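PDB 7COK: 5-ketofructose reductase from Gluconobacter sp., which reduces 5-ketofructose, most probably to fructose with a nicotinamide cofactor as hydride donor, and represents a novel class within the shikimate dehydrogenase family. Local coordinates for residues K72-D81 and A91-L102; H105-S115 and M251-I262. All blocks are in the same frame, centred on the assembly; numbering follows the deposited sequence.

Contact 1. Residues K72-D81 and A91-L102; sequences KVAVLDHLDD and AVNCVAIREGKL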
loop_
_atom_site.group_PDB
_atom_site.type_symbol
_atom_site.label_atom_id
_atom_site.label_comp_id
_atom_site.label_asym_id
_atom_site.label_seq_id
_atom_site.Cartn_x
_atom_site.Cartn_y
_atom_site.Cartn_z
ATOM N N LYS A 72 -1.174 -18.354 -7.815
ATOM C CA LYS A 72 -2.383 -18.989 -7.251
ATOM C C LYS A 72 -2.198 -20.378 -6.658
ATOM O O LYS A 72 -2.891 -20.731 -5.722
ATOM C CB LYS A 72 -3.537 -19.031 -8.266
ATOM C CG LYS A 72 -4.040 -17.660 -8.685
ATOM C CD LYS A 72 -5.233 -17.792 -9.623
ATOM C CE LYS A 72 -5.753 -16.439 -10.079
ATOM N NZ LYS A 72 -6.832 -16.664 -11.076
ATOM N N VAL A 73 -1.278 -21.160 -7.221
ATOM C CA VAL A 73 -0.966 -22.496 -6.694
ATOM C C VAL A 73 0.130 -22.386 -5.616
ATOM O O VAL A 73 0.022 -22.960 -4.526
ATOM C CB VAL A 73 -0.636 -23.512 -7.829
ATOM C CG1 VAL A 73 -0.257 -24.868 -7.249
ATOM C CG2 VAL A 73 -1.849 -23.666 -8.732
ATOM N N ALA A 74 1.166 -21.619 -5.919
ATOM C CA ALA A 74 2.316 -21.497 -5.034
ATOM C C ALA A 74 1.935 -20.925 -3.664
ATOM O O ALA A 74 2.485 -21.317 -2.639
ATOM C CB ALA A 74 3.364 -20.620 -5.697
ATOM N N VAL A 75 0.951 -20.027 -3.627
ATOM C CA VAL A 75 0.572 -19.397 -2.369
ATOM C C VAL A 75 0.049 -20.400 -1.335
ATOM O O VAL A 75 0.127 -20.122 -0.148
ATOM C CB VAL A 75 -0.400 -18.198 -2.586
ATOM C CG1 VAL A 75 -1.828 -18.684 -2.842
ATOM C CG2 VAL A 75 -0.338 -17.222 -1.420
ATOM N N LEU A 76 -0.447 -21.561 -1.780
ATOM C CA LEU A 76 -0.983 -22.522 -0.808
ATOM C C LEU A 76 0.043 -22.903 0.257
ATOM O O LEU A 76 -0.331 -23.136 1.413
ATOM C CB LEU A 76 -1.565 -23.767 -1.479
ATOM C CG LEU A 76 -3.023 -23.655 -1.915
ATOM C CD1 LEU A 76 -3.156 -22.910 -3.233
ATOM C CD2 LEU A 76 -3.590 -25.071 -2.020
ATOM N N ASP A 77 1.317 -22.918 -0.133
ATOM C CA ASP A 77 2.455 -23.196 0.778
ATOM C C ASP A 77 2.615 -22.200 1.928
ATOM O O ASP A 77 3.287 -22.482 2.937
ATOM C CB ASP A 77 3.779 -23.199 -0.006
ATOM C CG ASP A 77 3.908 -24.360 -0.954
ATOM O OD1 ASP A 77 3.449 -25.482 -0.627
ATOM O OD2 ASP A 77 4.494 -24.142 -2.037
ATOM N N HIS A 78 2.024 -21.018 1.790
ATOM C CA HIS A 78 2.256 -19.958 2.764
ATOM C C HIS A 78 1.057 -19.613 3.644
ATOM O O HIS A 78 1.110 -18.654 4.428
ATOM C CB HIS A 78 2.743 -18.713 2.034
ATOM C CG HIS A 78 3.836 -18.983 1.058
ATOM N ND1 HIS A 78 5.070 -19.474 1.435
ATOM C CD2 HIS A 78 3.872 -18.863 -0.289
ATOM C CE1 HIS A 78 5.822 -19.625 0.359
ATOM N NE2 HIS A 78 5.119 -19.268 -0.699
ATOM N N LEU A 79 0.008 -20.422 3.554
ATOM C CA LEU A 79 -1.252 -20.153 4.255
ATOM C C LEU A 79 -1.430 -21.006 5.489
ATOM O O LEU A 79 -0.787 -22.056 5.621
ATOM C CB LEU A 79 -2.445 -20.366 3.309
ATOM C CG LEU A 79 -2.372 -19.574 2.000
ATOM C CD1 LEU A 79 -3.500 -19.974 1.076
ATOM C CD2 LEU A 79 -2.354 -18.061 2.207
ATOM N N ASP A 80 -2.326 -20.560 6.371
ATOM C CA ASP A 80 -2.649 -21.265 7.614
ATOM C C ASP A 80 -3.891 -22.137 7.466
ATOM O O ASP A 80 -4.033 -23.160 8.166
ATOM C CB ASP A 80 -2.853 -20.279 8.768
ATOM C CG ASP A 80 -1.584 -19.516 9.137
ATOM O OD1 ASP A 80 -0.620 -20.144 9.640
ATOM O OD2 ASP A 80 -1.551 -18.286 8.950
ATOM N N ASP A 81 -4.794 -21.728 6.581
ATOM C CA ASP A 81 -6.080 -22.398 6.371
ATOM C C ASP A 81 -6.482 -22.248 4.909
ATOM O O ASP A 81 -6.178 -21.233 4.277
ATOM C CB ASP A 81 -7.129 -21.727 7.266
ATOM C CG ASP A 81 -8.497 -22.423 7.229
ATOM O OD1 ASP A 81 -8.550 -23.663 7.379
ATOM O OD2 ASP A 81 -9.526 -21.726 7.115
ATOM N N ALA A 91 -6.114 -24.109 -5.759
ATOM C CA ALA A 91 -5.575 -22.790 -6.004
ATOM C C ALA A 91 -6.340 -21.772 -5.160
ATOM O O ALA A 91 -7.513 -21.985 -4.847
ATOM C CB ALA A 91 -5.658 -22.453 -7.489
ATOM N N VAL A 92 -5.660 -20.672 -4.829
ATOM C CA VAL A 92 -6.192 -19.583 -4.020
ATOM C C VAL A 92 -5.902 -18.244 -4.719
ATOM O O VAL A 92 -4.779 -17.977 -5.175
ATOM C CB VAL A 92 -5.528 -19.602 -2.617
ATOM C CG1 VAL A 92 -5.682 -18.253 -1.917
ATOM C CG2 VAL A 92 -6.132 -20.683 -1.748
ATOM N N ASN A 93 -6.920 -17.393 -4.785
ATOM C CA ASN A 93 -6.766 -16.067 -5.349
ATOM C C ASN A 93 -7.157 -14.962 -4.369
ATOM O O ASN A 93 -7.019 -13.814 -4.723
ATOM C CB ASN A 93 -7.587 -15.913 -6.630
ATOM C CG ASN A 93 -9.079 -15.893 -6.352
ATOM O OD1 ASN A 93 -9.632 -16.866 -5.873
ATOM N ND2 ASN A 93 -9.725 -14.785 -6.639
ATOM N N CYS A 94 -7.664 -15.302 -3.180
ATOM C CA CYS A 94 -8.130 -14.315 -2.215
ATOM C C CYS A 94 -7.765 -14.789 -0.827
ATOM O O CYS A 94 -8.241 -15.844 -0.367
ATOM C CB CYS A 94 -9.635 -14.174 -2.336
ATOM S SG CYS A 94 -10.379 -12.995 -1.157
ATOM N N VAL A 95 -6.909 -14.022 -0.176
ATOM C CA VAL A 95 -6.415 -14.363 1.163
ATOM C C VAL A 95 -6.929 -13.343 2.154
ATOM O O VAL A 95 -6.808 -12.152 1.931
ATOM C CB VAL A 95 -4.858 -14.431 1.206
ATOM C CG1 VAL A 95 -4.345 -14.718 2.637
ATOM C CG2 VAL A 95 -4.345 -15.486 0.232
ATOM N N ALA A 96 -7.499 -13.816 3.257
ATOM C CA ALA A 96 -7.857 -12.961 4.372
ATOM C C ALA A 96 -6.810 -13.114 5.447
ATOM O O ALA A 96 -6.283 -14.223 5.639
ATOM C CB ALA A 96 -9.205 -13.358 4.937
ATOM N N ILE A 97 -6.495 -12.005 6.118
ATOM C CA ILE A 97 -5.613 -11.964 7.269
ATOM C C ILE A 97 -6.476 -11.611 8.483
ATOM O O ILE A 97 -7.011 -10.496 8.594
ATOM C CB ILE A 97 -4.413 -10.991 7.114
ATOM C CG1 ILE A 97 -3.725 -11.181 5.746
ATOM C CG2 ILE A 97 -3.430 -11.178 8.269
ATOM C CD1 ILE A 97 -2.528 -10.277 5.476
ATOM N N ARG A 98 -6.629 -12.595 9.369
ATOM C CA ARG A 98 -7.454 -12.448 10.568
ATOM C C ARG A 98 -6.609 -12.787 11.777
ATOM O O ARG A 98 -6.217 -13.941 11.959
ATOM C CB ARG A 98 -8.701 -13.334 10.501
ATOM N N GLU A 99 -6.305 -11.751 12.563
ATOM C CA GLU A 99 -5.439 -11.827 13.745
ATOM C C GLU A 99 -4.121 -12.585 13.455
ATOM O O GLU A 99 -3.738 -13.517 14.178
ATOM C CB GLU A 99 -6.206 -12.405 14.953
ATOM C CG GLU A 99 -7.603 -11.821 15.171
ATOM C CD GLU A 99 -8.270 -12.301 16.455
ATOM O OE1 GLU A 99 -8.336 -13.528 16.688
ATOM O OE2 GLU A 99 -8.748 -11.444 17.231
ATOM N N GLY A 100 -3.448 -12.184 12.368
ATOM C CA GLY A 100 -2.175 -12.779 11.956
ATOM C C GLY A 100 -2.280 -14.088 11.175
ATOM O O GLY A 100 -1.271 -14.573 10.666
ATOM N N LYS A 101 -3.492 -14.645 11.074
ATOM C CA LYS A 101 -3.731 -15.927 10.396
ATOM C C LYS A 101 -4.089 -15.712 8.935
ATOM O O LYS A 101 -4.902 -14.854 8.618
ATOM C CB LYS A 101 -4.882 -16.657 11.084
ATOM C CG LYS A 101 -4.728 -18.161 11.190
ATOM C CD LYS A 101 -5.574 -18.673 12.341
ATOM C CE LYS A 101 -5.077 -20.013 12.871
ATOM N NZ LYS A 101 -5.540 -21.149 12.029
ATOM N N LEU A 102 -3.493 -16.509 8.056
ATOM C CA LEU A 102 -3.707 -16.364 6.616
ATOM C C LEU A 102 -4.665 -17.435 6.117
ATOM O O LEU A 102 -4.346 -18.618 6.148
ATOM C CB LEU A 102 -2.389 -16.434 5.848
ATOM C CG LEU A 102 -1.319 -15.391 6.187
ATOM C CD1 LEU A 102 0.075 -15.962 6.000
ATOM C CD2 LEU A 102 -1.524 -14.140 5.349
#
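Leu79 and Val92 meet tip to tip where a loop with a short 3-10 turn (residues 75-78) folds over an antiparallel beta-hairpin of the mixed sheet in the substrate-binding domain, strands 94-98 and 101-105 being joined by a type I' turn from Arg98 to Lys101. Followed outward, the leucine meets a different partner at almost every step. Its CB rests 3.8 Å from Leu102 O; beyond CG the chain forks, CD1 ending 3.9 Å from Val92 CG2 and CD2 passing at a slant over Val95, 3.8 Å from Val95 CG2. The fork thus ties the strand entry to the strand itself. Val75 enlarges the apolar patch from the 3-10 turn, its CG1 reaching Val92 CB at a right angle between the side chains. At one end of this patch Val92 N donates a nearly straight bond to Lys72 O (2.9 Å), while the extended Lys72 chain runs alongside Asn93 toward a salt bridge with Asp108. At the other end Leu102 O accepts from both Asp80 N and Asp81 N. In Asp80, CG anti to the carbonyl carbon (chi1 -65°) turns the carboxylate back toward the hairpin: OD2 receives Leu102 N through its anti lone pair, 2.8 Å away.

Contact 2. Residues H105-S115 and M251-I262; sequences HNTDGKGFLAS and MLVNQGVIGVEI
Two helices that in shikimate dehydrogenases join the substrate-binding domain to the Rossmann-type domain cross here, Gly111 of helix 110-117 sitting against Met251, Asn254 and Gln255 of helix 248-264. The short segments approach to 7.4 Å at an angle of 107°, and the glycine makes this closeness possible: its CA touches Met251 O at 3.4 Å, where any CB would collide with that oxygen. Met251 runs beside Phe112 in the same direction, SD 3.7 Å from Phe112 CB, and its extended chain carries CE to the edge of the ring, in its plane, a Met-aromatic contact. Asn254 ND2 makes a weak bond to Ser115 OG, bent to 120° at the hydrogen. Before helix 110-117 begins, Asn106 OD1 accepts from Asp108 N in an Asx turn, and the segment from Asn106 to Gly109 leads past Gln255 into the helix. With CG anti to the backbone N (chi1 -175°), Gln255 extends its amide obliquely across Thr107 and Asp108; the Asp108 carboxylate also has a salt bridge to Lys72. A water bridges Thr107 OG1 (2.6 Å) and Gln255 O (2.7 Å), donating to the latter. A leucine in place of Gln255 would probably deprive Thr107 and Asp108 of the polar amide group beside them, leaving Thr107 OG1 to its water and the Asp108 carboxylate to Lys72. Farther along the helix, Ile258 packs against Thr107 and Lys110, and Ile262 lies over one face of the His105 ring, its CG2 3.6 Å from His105 NE2.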
loop_
_atom_site.group_PDB
_atom_site.type_symbol
_atom_site.label_atom_id
_atom_site.label_comp_id
_atom_site.label_asym_id
_atom_site.label_seq_id
_atom_site.Cartn_x
_atom_site.Cartn_y
_atom_site.Cartn_z
ATOM N N HIS A 105 -8.926 -18.424 0.080
ATOM C CA HIS A 105 -10.206 -18.671 -0.598
ATOM C C HIS A 105 -9.981 -18.661 -2.088
ATOM O O HIS A 105 -9.031 -18.068 -2.589
ATOM C CB HIS A 105 -11.209 -17.541 -0.289
ATOM C CG HIS A 105 -11.517 -17.369 1.165
ATOM N ND1 HIS A 105 -12.653 -17.890 1.745
ATOM C CD2 HIS A 105 -10.844 -16.723 2.148
ATOM C CE1 HIS A 105 -12.664 -17.577 3.031
ATOM N NE2 HIS A 105 -11.583 -16.868 3.304
ATOM N N ASN A 106 -10.875 -19.345 -2.810
ATOM C CA ASN A 106 -10.902 -19.234 -4.241
ATOM C C ASN A 106 -12.230 -18.653 -4.655
ATOM O O ASN A 106 -13.254 -19.176 -4.297
ATOM C CB ASN A 106 -10.669 -20.591 -4.900
ATOM C CG ASN A 106 -10.472 -20.470 -6.392
ATOM O OD1 ASN A 106 -11.358 -20.008 -7.126
ATOM N ND2 ASN A 106 -9.301 -20.839 -6.855
ATOM N N THR A 107 -12.187 -17.534 -5.358
ATOM C CA THR A 107 -13.433 -16.876 -5.786
ATOM C C THR A 107 -13.578 -16.803 -7.305
ATOM O O THR A 107 -14.485 -16.136 -7.811
ATOM C CB THR A 107 -13.561 -15.466 -5.203
ATOM O OG1 THR A 107 -12.551 -14.652 -5.799
ATOM C CG2 THR A 107 -13.472 -15.488 -3.652
ATOM N N ASP A 108 -12.702 -17.498 -8.030
ATOM C CA ASP A 108 -12.708 -17.472 -9.498
ATOM C C ASP A 108 -13.961 -18.086 -10.117
ATOM O O ASP A 108 -14.276 -17.815 -11.277
ATOM C CB ASP A 108 -11.470 -18.162 -10.077
ATOM C CG ASP A 108 -10.217 -17.320 -9.953
ATOM O OD1 ASP A 108 -10.327 -16.096 -9.748
ATOM O OD2 ASP A 108 -9.106 -17.872 -10.094
ATOM N N GLY A 109 -14.677 -18.904 -9.353
ATOM C CA GLY A 109 -15.962 -19.406 -9.803
ATOM C C GLY A 109 -17.121 -18.734 -9.090
ATOM O O GLY A 109 -18.264 -18.919 -9.498
ATOM N N LYS A 110 -16.832 -17.955 -8.042
ATOM C CA LYS A 110 -17.904 -17.363 -7.214
ATOM C C LYS A 110 -18.535 -16.126 -7.850
ATOM O O LYS A 110 -19.709 -15.870 -7.586
ATOM C CB LYS A 110 -17.378 -17.001 -5.813
ATOM C CG LYS A 110 -17.020 -18.202 -4.951
ATOM C CD LYS A 110 -16.683 -17.808 -3.511
ATOM C CE LYS A 110 -16.156 -18.982 -2.671
ATOM N NZ LYS A 110 -17.093 -20.137 -2.581
ATOM N N GLY A 111 -17.776 -15.363 -8.653
ATOM C CA GLY A 111 -18.346 -14.216 -9.376
ATOM C C GLY A 111 -19.434 -14.710 -10.309
ATOM O O GLY A 111 -20.518 -14.150 -10.361
ATOM N N PHE A 112 -19.143 -15.784 -11.026
ATOM C CA PHE A 112 -20.115 -16.392 -11.923
ATOM C C PHE A 112 -21.341 -16.890 -11.151
ATOM O O PHE A 112 -22.476 -16.625 -11.567
ATOM C CB PHE A 112 -19.494 -17.557 -12.724
ATOM C CG PHE A 112 -20.526 -18.489 -13.270
ATOM C CD1 PHE A 112 -21.297 -18.111 -14.378
ATOM C CD2 PHE A 112 -20.826 -19.689 -12.614
ATOM C CE1 PHE A 112 -22.300 -18.949 -14.867
ATOM C CE2 PHE A 112 -21.836 -20.513 -13.075
ATOM C CZ PHE A 112 -22.578 -20.149 -14.191
ATOM N N LEU A 113 -21.118 -17.627 -10.065
ATOM C CA LEU A 113 -22.200 -18.126 -9.241
ATOM C C LEU A 113 -23.104 -17.017 -8.716
ATOM O O LEU A 113 -24.325 -17.149 -8.784
ATOM C CB LEU A 113 -21.676 -19.053 -8.148
ATOM C CG LEU A 113 -22.668 -19.968 -7.463
ATOM C CD1 LEU A 113 -23.130 -21.061 -8.430
ATOM C CD2 LEU A 113 -22.088 -20.605 -6.203
ATOM N N ALA A 114 -22.526 -15.903 -8.253
ATOM C CA ALA A 114 -23.342 -14.760 -7.831
ATOM C C ALA A 114 -24.149 -14.193 -8.996
ATOM O O ALA A 114 -25.336 -13.919 -8.851
ATOM C CB ALA A 114 -22.480 -13.681 -7.203
ATOM N N SER A 115 -23.532 -14.030 -10.165
ATOM C CA SER A 115 -24.291 -13.596 -11.346
ATOM C C SER A 115 -25.442 -14.562 -11.666
ATOM O O SER A 115 -26.574 -14.130 -11.931
ATOM C CB SER A 115 -23.373 -13.468 -12.554
ATOM O OG SER A 115 -22.483 -12.344 -12.419
ATOM N N MET A 251 -19.371 -10.451 -13.603
ATOM C CA MET A 251 -18.770 -11.526 -12.804
ATOM C C MET A 251 -17.513 -11.045 -12.086
ATOM O O MET A 251 -17.294 -11.357 -10.905
ATOM C CB MET A 251 -18.440 -12.726 -13.688
ATOM C CG MET A 251 -19.626 -13.405 -14.308
ATOM S SD MET A 251 -19.044 -14.827 -15.254
ATOM C CE MET A 251 -20.399 -15.015 -16.417
ATOM N N LEU A 252 -16.686 -10.281 -12.792
ATOM C CA LEU A 252 -15.531 -9.650 -12.173
ATOM C C LEU A 252 -15.941 -8.720 -11.031
ATOM O O LEU A 252 -15.328 -8.738 -9.963
ATOM C CB LEU A 252 -14.747 -8.874 -13.224
ATOM C CG LEU A 252 -13.553 -9.481 -13.940
ATOM C CD1 LEU A 252 -12.896 -8.356 -14.721
ATOM C CD2 LEU A 252 -12.562 -10.133 -12.986
ATOM N N VAL A 253 -16.983 -7.920 -11.243
ATOM C CA VAL A 253 -17.487 -7.061 -10.184
ATOM C C VAL A 253 -17.907 -7.889 -8.976
ATOM O O VAL A 253 -17.512 -7.589 -7.840
ATOM C CB VAL A 253 -18.614 -6.157 -10.710
ATOM C CG1 VAL A 253 -19.305 -5.412 -9.571
ATOM C CG2 VAL A 253 -18.043 -5.163 -11.708
ATOM N N ASN A 254 -18.667 -8.951 -9.223
ATOM C CA ASN A 254 -19.090 -9.836 -8.131
ATOM C C ASN A 254 -17.937 -10.447 -7.369
ATOM O O ASN A 254 -18.012 -10.606 -6.156
ATOM C CB ASN A 254 -20.050 -10.922 -8.620
ATOM C CG ASN A 254 -21.425 -10.375 -8.931
ATOM O OD1 ASN A 254 -21.872 -9.407 -8.298
ATOM N ND2 ASN A 254 -22.120 -10.991 -9.886
ATOM N N GLN A 255 -16.880 -10.806 -8.087
ATOM C CA GLN A 255 -15.700 -11.389 -7.462
ATOM C C GLN A 255 -15.035 -10.378 -6.515
ATOM O O GLN A 255 -14.617 -10.719 -5.401
ATOM C CB GLN A 255 -14.719 -11.783 -8.545
ATOM C CG GLN A 255 -13.514 -12.512 -8.023
ATOM C CD GLN A 255 -12.843 -13.347 -9.095
ATOM O OE1 GLN A 255 -12.036 -14.199 -8.767
ATOM N NE2 GLN A 255 -13.191 -13.119 -10.381
ATOM N N GLY A 256 -14.957 -9.130 -6.958
ATOM C CA GLY A 256 -14.434 -8.049 -6.100
ATOM C C GLY A 256 -15.307 -7.803 -4.894
ATOM O O GLY A 256 -14.790 -7.543 -3.799
ATOM N N VAL A 257 -16.627 -7.819 -5.100
ATOM C CA VAL A 257 -17.573 -7.657 -3.985
ATOM C C VAL A 257 -17.393 -8.769 -2.946
ATOM O O VAL A 257 -17.270 -8.492 -1.744
ATOM C CB VAL A 257 -19.035 -7.584 -4.460
ATOM C CG1 VAL A 257 -20.032 -7.660 -3.287
ATOM C CG2 VAL A 257 -19.266 -6.317 -5.267
ATOM N N ILE A 258 -17.365 -10.021 -3.414
ATOM C CA ILE A 258 -17.160 -11.166 -2.524
ATOM C C ILE A 258 -15.844 -11.081 -1.755
ATOM O O ILE A 258 -15.834 -11.352 -0.551
ATOM C CB ILE A 258 -17.302 -12.493 -3.305
ATOM C CG1 ILE A 258 -18.757 -12.703 -3.753
ATOM C CG2 ILE A 258 -16.809 -13.703 -2.499
ATOM C CD1 ILE A 258 -18.876 -13.601 -4.971
ATOM N N GLY A 259 -14.765 -10.715 -2.444
ATOM C CA GLY A 259 -13.442 -10.585 -1.825
ATOM C C GLY A 259 -13.436 -9.551 -0.711
ATOM O O GLY A 259 -12.910 -9.799 0.370
ATOM N N VAL A 260 -14.016 -8.386 -0.983
ATOM C CA VAL A 260 -14.076 -7.336 0.029
ATOM C C VAL A 260 -15.011 -7.711 1.180
ATOM O O VAL A 260 -14.733 -7.362 2.330
ATOM C CB VAL A 260 -14.387 -5.966 -0.592
ATOM C CG1 VAL A 260 -14.529 -4.896 0.474
ATOM C CG2 VAL A 260 -13.281 -5.558 -1.559
ATOM N N GLU A 261 -16.091 -8.441 0.884
ATOM C CA GLU A 261 -16.900 -9.020 1.960
ATOM C C GLU A 261 -16.068 -9.919 2.870
ATOM O O GLU A 261 -16.175 -9.818 4.090
ATOM C CB GLU A 261 -18.129 -9.757 1.431
ATOM C CG GLU A 261 -19.211 -8.851 0.877
ATOM C CD GLU A 261 -20.330 -9.623 0.196
ATOM O OE1 GLU A 261 -20.153 -10.810 -0.192
ATOM O OE2 GLU A 261 -21.413 -9.027 0.041
ATOM N N ILE A 262 -15.222 -10.753 2.272
ATOM C CA ILE A 262 -14.325 -11.645 3.035
ATOM C C ILE A 262 -13.344 -10.826 3.864
ATOM O O ILE A 262 -13.109 -11.131 5.026
ATOM C CB ILE A 262 -13.607 -12.657 2.105
ATOM C CG1 ILE A 262 -14.622 -13.693 1.577
ATOM C CG2 ILE A 262 -12.455 -13.378 2.819
ATOM C CD1 ILE A 262 -14.131 -14.549 0.418
HETATM O O HOH W 1 -12.556 -12.338 -4.633
#

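The two contacts illustrate how one chain can use different chemistry within a domain and at its border. Contact 1 lies about 17 Å from the chain centre and stays inside the substrate-binding domain, combining a branched aliphatic patch with backbone bonds near an exposed turn. Contact 2, about 6 Å from that centre, crosses two helices and combines a close approach at a glycine with isoleucine and methionine packing, polar side chains and a water. Five touching residues are buried in each, but four are exposed in contact 1 and none in contact 2. Strand 101-105 leads directly from one to the other. They meet at a classic beta bulge, where Asn93 and Cys94 both face His105, and Asn93 OD1 probably accepts a hydrogen bond from Thr107 N.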